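Local coordinates for nucleoside-triphosphatase THEP1 (Aquifex aeolicus, PDB 1YE8), which hydrolyses the nucleoside triphosphates ATP, GTP, CTP, TTP and UTP to diphosphates and phosphate, and has no kinase activity, at residues A[29-35]-A[46-52]; A[57-61]-A[74-80]. All coordinates share one frame; numbering follows the deposited sequence.

Interaction 1: residues A[29-35]-A[46-52]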
loop_
_atom_site.group_PDB
_atom_site.type_symbol
_atom_site.label_atom_id
_atom_site.label_comp_id
_atom_site.label_asym_id
_atom_site.label_seq_id
_atom_site.Cartn_x
_atom_site.Cartn_y
_atom_site.Cartn_z
ATOM N N ILE A 29 9.684 2.953 -4.457
ATOM C CA ILE A 29 10.249 2.203 -3.321
ATOM C C ILE A 29 9.126 1.889 -2.335
ATOM O O ILE A 29 8.410 2.797 -1.901
ATOM C CB ILE A 29 11.380 2.984 -2.593
ATOM C CG1 ILE A 29 12.429 3.553 -3.563
ATOM C CG2 ILE A 29 12.021 2.100 -1.542
ATOM C CD1 ILE A 29 13.312 4.684 -2.936
ATOM N N GLY A 30 8.971 0.621 -1.965
ATOM C CA GLY A 30 7.931 0.246 -1.015
ATOM C C GLY A 30 7.516 -1.200 -1.173
ATOM O O GLY A 30 8.353 -2.076 -1.402
ATOM N N PHE A 31 6.219 -1.466 -1.071
ATOM C CA PHE A 31 5.743 -2.832 -1.157
ATOM C C PHE A 31 4.317 -2.893 -1.631
ATOM O O PHE A 31 3.549 -1.902 -1.518
ATOM C CB PHE A 31 5.912 -3.573 0.194
ATOM C CG PHE A 31 4.951 -3.109 1.276
ATOM C CD1 PHE A 31 3.654 -3.594 1.338
ATOM C CD2 PHE A 31 5.349 -2.157 2.211
ATOM C CE1 PHE A 31 2.774 -3.164 2.323
ATOM C CE2 PHE A 31 4.463 -1.712 3.192
ATOM C CZ PHE A 31 3.178 -2.228 3.250
ATOM N N TRP A 32 3.949 -4.083 -2.099
ATOM C CA TRP A 32 2.558 -4.414 -2.367
ATOM C C TRP A 32 2.212 -5.759 -1.755
ATOM O O TRP A 32 3.078 -6.427 -1.165
ATOM C CB TRP A 32 2.215 -4.352 -3.869
ATOM C CG TRP A 32 3.007 -5.311 -4.734
ATOM C CD1 TRP A 32 2.656 -6.585 -5.089
ATOM C CD2 TRP A 32 4.285 -5.060 -5.325
ATOM N NE1 TRP A 32 3.639 -7.139 -5.879
ATOM C CE2 TRP A 32 4.652 -6.227 -6.036
ATOM C CE3 TRP A 32 5.157 -3.961 -5.339
ATOM C CZ2 TRP A 32 5.862 -6.326 -6.756
ATOM C CZ3 TRP A 32 6.363 -4.069 -6.043
ATOM C CH2 TRP A 32 6.687 -5.239 -6.741
ATOM N N THR A 33 0.939 -6.123 -1.840
ATOM C CA THR A 33 0.444 -7.316 -1.161
ATOM C C THR A 33 -0.293 -8.196 -2.159
ATOM O O THR A 33 -1.273 -7.762 -2.775
ATOM C CB THR A 33 -0.467 -6.900 0.015
ATOM O OG1 THR A 33 0.323 -6.230 1.011
ATOM C CG2 THR A 33 -1.034 -8.128 0.752
ATOM N N GLU A 34 0.204 -9.413 -2.349
ATOM C CA GLU A 34 -0.382 -10.327 -3.316
ATOM C C GLU A 34 -1.097 -11.465 -2.633
ATOM O O GLU A 34 -0.682 -11.930 -1.577
ATOM C CB GLU A 34 0.697 -10.889 -4.227
ATOM C CG GLU A 34 1.181 -9.886 -5.270
ATOM C CD GLU A 34 2.029 -10.507 -6.370
ATOM O OE1 GLU A 34 2.003 -11.749 -6.551
ATOM O OE2 GLU A 34 2.746 -9.737 -7.052
ATOM N N GLU A 35 -2.182 -11.922 -3.247
ATOM C CA GLU A 35 -2.880 -13.104 -2.763
ATOM C C GLU A 35 -2.001 -14.341 -2.932
ATOM O O GLU A 35 -1.253 -14.471 -3.917
ATOM C CB GLU A 35 -4.197 -13.300 -3.531
ATOM C CG GLU A 35 -5.165 -12.121 -3.471
ATOM C CD GLU A 35 -6.396 -12.327 -4.342
ATOM O OE1 GLU A 35 -6.237 -12.649 -5.545
ATOM O OE2 GLU A 35 -7.518 -12.160 -3.819
ATOM N N GLY A 46 -4.065 -17.024 1.666
ATOM C CA GLY A 46 -3.315 -16.035 2.413
ATOM C C GLY A 46 -2.855 -14.870 1.578
ATOM O O GLY A 46 -3.302 -14.688 0.431
ATOM N N PHE A 47 -1.936 -14.100 2.162
ATOM C CA PHE A 47 -1.404 -12.877 1.569
ATOM C C PHE A 47 0.091 -12.768 1.811
ATOM O O PHE A 47 0.575 -13.052 2.915
ATOM C CB PHE A 47 -2.119 -11.645 2.131
ATOM C CG PHE A 47 -3.604 -11.650 1.888
ATOM C CD1 PHE A 47 -4.461 -12.301 2.772
ATOM C CD2 PHE A 47 -4.145 -11.030 0.758
ATOM C CE1 PHE A 47 -5.835 -12.321 2.556
ATOM C CE2 PHE A 47 -5.526 -11.052 0.531
ATOM C CZ PHE A 47 -6.365 -11.700 1.438
ATOM N N ARG A 48 0.794 -12.290 0.789
ATOM C CA ARG A 48 2.242 -12.173 0.768
ATOM C C ARG A 48 2.632 -10.716 0.548
ATOM O O ARG A 48 2.147 -10.079 -0.375
ATOM C CB ARG A 48 2.808 -13.043 -0.377
ATOM C CG ARG A 48 4.301 -13.267 -0.327
ATOM C CD ARG A 48 4.855 -14.109 -1.471
ATOM N NE ARG A 48 3.846 -14.920 -2.141
ATOM C CZ ARG A 48 3.752 -16.251 -2.070
ATOM N NH1 ARG A 48 4.602 -16.970 -1.344
ATOM N NH2 ARG A 48 2.794 -16.869 -2.736
ATOM N N ILE A 49 3.510 -10.192 1.384
ATOM C CA ILE A 49 4.096 -8.873 1.121
ATOM C C ILE A 49 5.251 -9.068 0.143
ATOM O O ILE A 49 6.040 -10.009 0.287
ATOM C CB ILE A 49 4.545 -8.157 2.447
ATOM C CG1 ILE A 49 5.239 -6.827 2.120
ATOM C CG2 ILE A 49 5.408 -9.068 3.324
ATOM C CD1 ILE A 49 5.420 -5.897 3.310
ATOM N N ILE A 50 5.322 -8.218 -0.880
ATOM C CA ILE A 50 6.401 -8.256 -1.864
ATOM C C ILE A 50 6.959 -6.842 -1.939
ATOM O O ILE A 50 6.204 -5.903 -2.185
ATOM C CB ILE A 50 5.872 -8.710 -3.239
ATOM C CG1 ILE A 50 5.207 -10.097 -3.101
ATOM C CG2 ILE A 50 7.018 -8.714 -4.257
ATOM C CD1 ILE A 50 4.808 -10.787 -4.408
ATOM N N THR A 51 8.255 -6.669 -1.687
ATOM C CA THR A 51 8.840 -5.340 -1.780
ATOM C C THR A 51 9.331 -5.003 -3.179
ATOM O O THR A 51 9.459 -5.875 -4.036
ATOM C CB THR A 51 9.975 -5.119 -0.783
ATOM O OG1 THR A 51 11.139 -5.832 -1.247
ATOM C CG2 THR A 51 9.620 -5.674 0.621
ATOM N N THR A 52 9.644 -3.733 -3.394
ATOM C CA THR A 52 10.253 -3.307 -4.643
ATOM C C THR A 52 11.669 -3.862 -4.831
ATOM O O THR A 52 12.235 -3.676 -5.914
ATOM C CB THR A 52 10.295 -1.785 -4.721
ATOM O OG1 THR A 52 10.756 -1.254 -3.471
ATOM C CG2 THR A 52 8.881 -1.208 -4.944
HETATM O O HOH W 1 1.731 -14.451 -4.183
#
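Trp32 and Ile50 form a hydrogen-bonded pair in the antiparallel beta hairpin 31-36/46-51 of this P-loop NTPase. Their backbones bond in both directions, Trp32 N to Ile50 O at 2.9 Å and Ile50 N to Trp32 O at the same length. Glu34 and Arg48 make a second such pair. At the open end of the hairpin Gly30 O accepts from the amide of Thr52. Gly30 N gives its hydrogen to Thr52 OG1 instead, at 3.0 Å and 167°. That hydroxyl sits between its own backbone N and carbonyl carbon (chi1 45°), which turns it to the Gly30 amide.

Apolar contacts fill both faces of the hairpin. On the Trp32 face, CB of Ile50 lies over the five-membered ring of Trp32, and Ile50 CG2 meets Trp32 CZ2 at 3.6 Å. Thr52 CG2 comes to the edge of the indole. Ile50 CD1 packs against the carboxylate carbon CD of Glu34. On the other face, Ile49 CD1 stands 3.7 Å from the centroid of the Phe31 ring, a CH-pi contact over its face. Helix 77-97 lies against this face through Leu88 and Ala84.

One polar bond orients the indole. Trp32 NE1 donates in its ring plane to Glu34 OE2 at 3.0 Å, on the anti side of the carboxylate and tilted from its plane. The same oxygen pairs with Lys18. The indole also touches Thr14 and Asp106, which probably belong to the ATP site. An alanine in place of Trp32 would probably leave Ile50 without its aromatic cover and Glu34 without the NE1 donor.

One water bridges the strands near the hairpin loop: it donates to Glu35 O and accepts from Arg48 NE, 3.0 Å from each.

Interaction 2: residues A[57-61]-A[74-80]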
loop_
_atom_site.group_PDB
_atom_site.type_symbol
_atom_site.label_atom_id
_atom_site.label_comp_id
_atom_site.label_asym_id
_atom_site.label_seq_id
_atom_site.Cartn_x
_atom_site.Cartn_y
_atom_site.Cartn_z
ATOM N N LYS A 57 7.264 -12.452 1.691
ATOM C CA LYS A 57 6.924 -13.241 2.872
ATOM C C LYS A 57 5.424 -13.327 3.058
ATOM O O LYS A 57 4.731 -12.299 2.987
ATOM C CB LYS A 57 7.547 -12.653 4.140
ATOM C CG LYS A 57 7.414 -13.584 5.350
ATOM C CD LYS A 57 8.309 -13.167 6.506
ATOM C CE LYS A 57 9.768 -13.297 6.171
ATOM N NZ LYS A 57 10.169 -14.711 5.971
ATOM N N ILE A 58 4.920 -14.536 3.315
ATOM C CA ILE A 58 3.524 -14.701 3.706
ATOM C C ILE A 58 3.364 -14.184 5.128
ATOM O O ILE A 58 4.008 -14.677 6.059
ATOM C CB ILE A 58 3.061 -16.179 3.625
ATOM C CG1 ILE A 58 3.123 -16.663 2.171
ATOM C CG2 ILE A 58 1.631 -16.315 4.176
ATOM C CD1 ILE A 58 2.813 -18.165 1.987
ATOM N N PHE A 59 2.510 -13.179 5.303
ATOM C CA PHE A 59 2.258 -12.634 6.634
ATOM C C PHE A 59 0.836 -12.847 7.145
ATOM O O PHE A 59 0.545 -12.553 8.293
ATOM C CB PHE A 59 2.613 -11.137 6.686
ATOM C CG PHE A 59 1.642 -10.233 5.932
ATOM C CD1 PHE A 59 1.821 -9.978 4.577
ATOM C CD2 PHE A 59 0.589 -9.622 6.593
ATOM C CE1 PHE A 59 0.943 -9.131 3.871
ATOM C CE2 PHE A 59 -0.310 -8.787 5.894
ATOM C CZ PHE A 59 -0.120 -8.542 4.526
ATOM N N SER A 60 -0.054 -13.353 6.297
ATOM C CA SER A 60 -1.415 -13.629 6.715
ATOM C C SER A 60 -1.848 -14.896 6.014
ATOM O O SER A 60 -1.637 -15.033 4.814
ATOM C CB SER A 60 -2.325 -12.472 6.316
ATOM O OG SER A 60 -3.677 -12.755 6.616
ATOM N N SER A 61 -2.435 -15.833 6.756
ATOM C CA SER A 61 -2.788 -17.126 6.172
ATOM C C SER A 61 -3.891 -17.802 6.963
ATOM O O SER A 61 -3.956 -17.669 8.186
ATOM C CB SER A 61 -1.565 -18.064 6.129
ATOM O OG SER A 61 -1.889 -19.355 5.596
ATOM N N GLY A 74 -5.201 -15.657 9.823
ATOM C CA GLY A 74 -4.371 -15.281 10.958
ATOM C C GLY A 74 -3.234 -14.402 10.478
ATOM O O GLY A 74 -2.559 -14.743 9.509
ATOM N N VAL A 75 -3.060 -13.256 11.129
ATOM C CA VAL A 75 -2.035 -12.291 10.746
ATOM C C VAL A 75 -0.832 -12.367 11.683
ATOM O O VAL A 75 -0.964 -12.263 12.919
ATOM C CB VAL A 75 -2.579 -10.849 10.749
ATOM C CG1 VAL A 75 -1.482 -9.850 10.369
ATOM C CG2 VAL A 75 -3.763 -10.720 9.793
ATOM N N ASN A 76 0.341 -12.558 11.083
ATOM C CA ASN A 76 1.584 -12.520 11.834
ATOM C C ASN A 76 2.226 -11.149 11.654
ATOM O O ASN A 76 2.823 -10.836 10.593
ATOM C CB ASN A 76 2.516 -13.640 11.394
ATOM C CG ASN A 76 3.723 -13.769 12.294
ATOM O OD1 ASN A 76 4.344 -12.765 12.653
ATOM N ND2 ASN A 76 4.072 -15.014 12.666
ATOM N N VAL A 77 2.028 -10.316 12.671
ATOM C CA VAL A 77 2.462 -8.928 12.637
ATOM C C VAL A 77 3.978 -8.842 12.449
ATOM O O VAL A 77 4.470 -7.974 11.727
ATOM C CB VAL A 77 2.004 -8.186 13.906
ATOM C CG1 VAL A 77 2.716 -6.833 14.056
ATOM C CG2 VAL A 77 0.495 -8.037 13.900
ATOM N N GLN A 78 4.710 -9.743 13.104
ATOM C CA GLN A 78 6.166 -9.773 13.039
ATOM C C GLN A 78 6.643 -10.104 11.618
ATOM O O GLN A 78 7.571 -9.463 11.107
ATOM C CB GLN A 78 6.723 -10.761 14.076
ATOM C CG GLN A 78 6.587 -10.268 15.540
ATOM C CD GLN A 78 5.129 -10.147 16.035
ATOM O OE1 GLN A 78 4.769 -9.136 16.654
ATOM N NE2 GLN A 78 4.292 -11.165 15.754
ATOM N N TYR A 79 5.990 -11.063 10.956
ATOM C CA TYR A 79 6.359 -11.388 9.586
ATOM C C TYR A 79 6.118 -10.208 8.654
ATOM O O TYR A 79 6.922 -9.940 7.773
ATOM C CB TYR A 79 5.557 -12.582 9.063
ATOM C CG TYR A 79 5.915 -13.931 9.670
ATOM C CD1 TYR A 79 6.950 -14.073 10.595
ATOM C CD2 TYR A 79 5.225 -15.067 9.268
ATOM C CE1 TYR A 79 7.276 -15.334 11.125
ATOM C CE2 TYR A 79 5.542 -16.323 9.780
ATOM C CZ TYR A 79 6.558 -16.445 10.706
ATOM O OH TYR A 79 6.841 -17.716 11.204
ATOM N N PHE A 80 4.999 -9.518 8.860
ATOM C CA PHE A 80 4.691 -8.347 8.057
ATOM C C PHE A 80 5.752 -7.266 8.270
ATOM O O PHE A 80 6.314 -6.721 7.312
ATOM C CB PHE A 80 3.293 -7.819 8.401
ATOM C CG PHE A 80 2.970 -6.508 7.749
ATOM C CD1 PHE A 80 2.717 -6.460 6.391
ATOM C CD2 PHE A 80 2.911 -5.334 8.488
ATOM C CE1 PHE A 80 2.430 -5.242 5.748
ATOM C CE2 PHE A 80 2.612 -4.110 7.875
ATOM C CZ PHE A 80 2.367 -4.074 6.498
#
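A classic beta bulge at Phe59 and Ser60, which both face Phe47 of the neighbouring strand, meets the capped start of helix 77-97 at Asn76. On its other side strand 56-61 pairs with the backbone of 74-76. Ser61 and Gly74 exchange two hydrogen bonds, N to O each way. Past the end of that short ladder, Asn76 N donates to Phe59 O at 2.8 Å and 164°. Strand 56-61 thus holds the residue just before the helix.

Asn76 is the N-cap. Its OD1 accepts from Tyr79 N at 2.9 Å, with the donor above the plane of the amide rather than on a lone pair. Asn76 ND2 lies over the centre of the Tyr79 ring, 3.3 Å above its plane.

The Phe59 ring carries the apolar part. CG falls between the backbone N and the carbonyl carbon (chi1 72°), and this swings the ring beside Phe80. Phe80 CD1 stands over the centre of the Phe59 face, 3.7 Å above the plane. The two rings form an edge-to-face pair with centroids 4.9 Å apart and planes at 50°. Phe59 CD2 also touches Phe80 CB at 3.7 Å. Val75 CG1 approaches the edge of the Phe59 ring. Phe118 makes a further edge-to-face pair with Phe80, and Ile49 touches both phenylalanines.

Nearer the solvent, Lys57 CD lies against Tyr79 CB at 3.8 Å and the two side chains cross at about a right angle. Inside, Ser60 OG is buried beside Val75 CG2 and has no hydrogen-bond partner in the model. Backbone bonds and the cap thus set the helix start, while the Phe59-Phe80 pair joins its first turn to the sheet.

How the interactions relate
From the N terminus, the chain leaves strand 28-29 of the parallel sheet, turns a corner at Gly30 and enters the antiparallel sheet. Interaction 1 closes a hairpin when 46-52 returns along 29-35. Strand 56-61 then follows, and interaction 2 closes a second loop when 74-80 comes back beside 57-61. The two contacts run in series; neither nests in nor crosses the other. They share a seam, since strands 46-51 and 56-61 are neighbours: Ile49 N lies 2.9 Å from Lys57 O, a probable hydrogen bond. Together they link four strands of the antiparallel sheet and tie it to the start of helix 77-97.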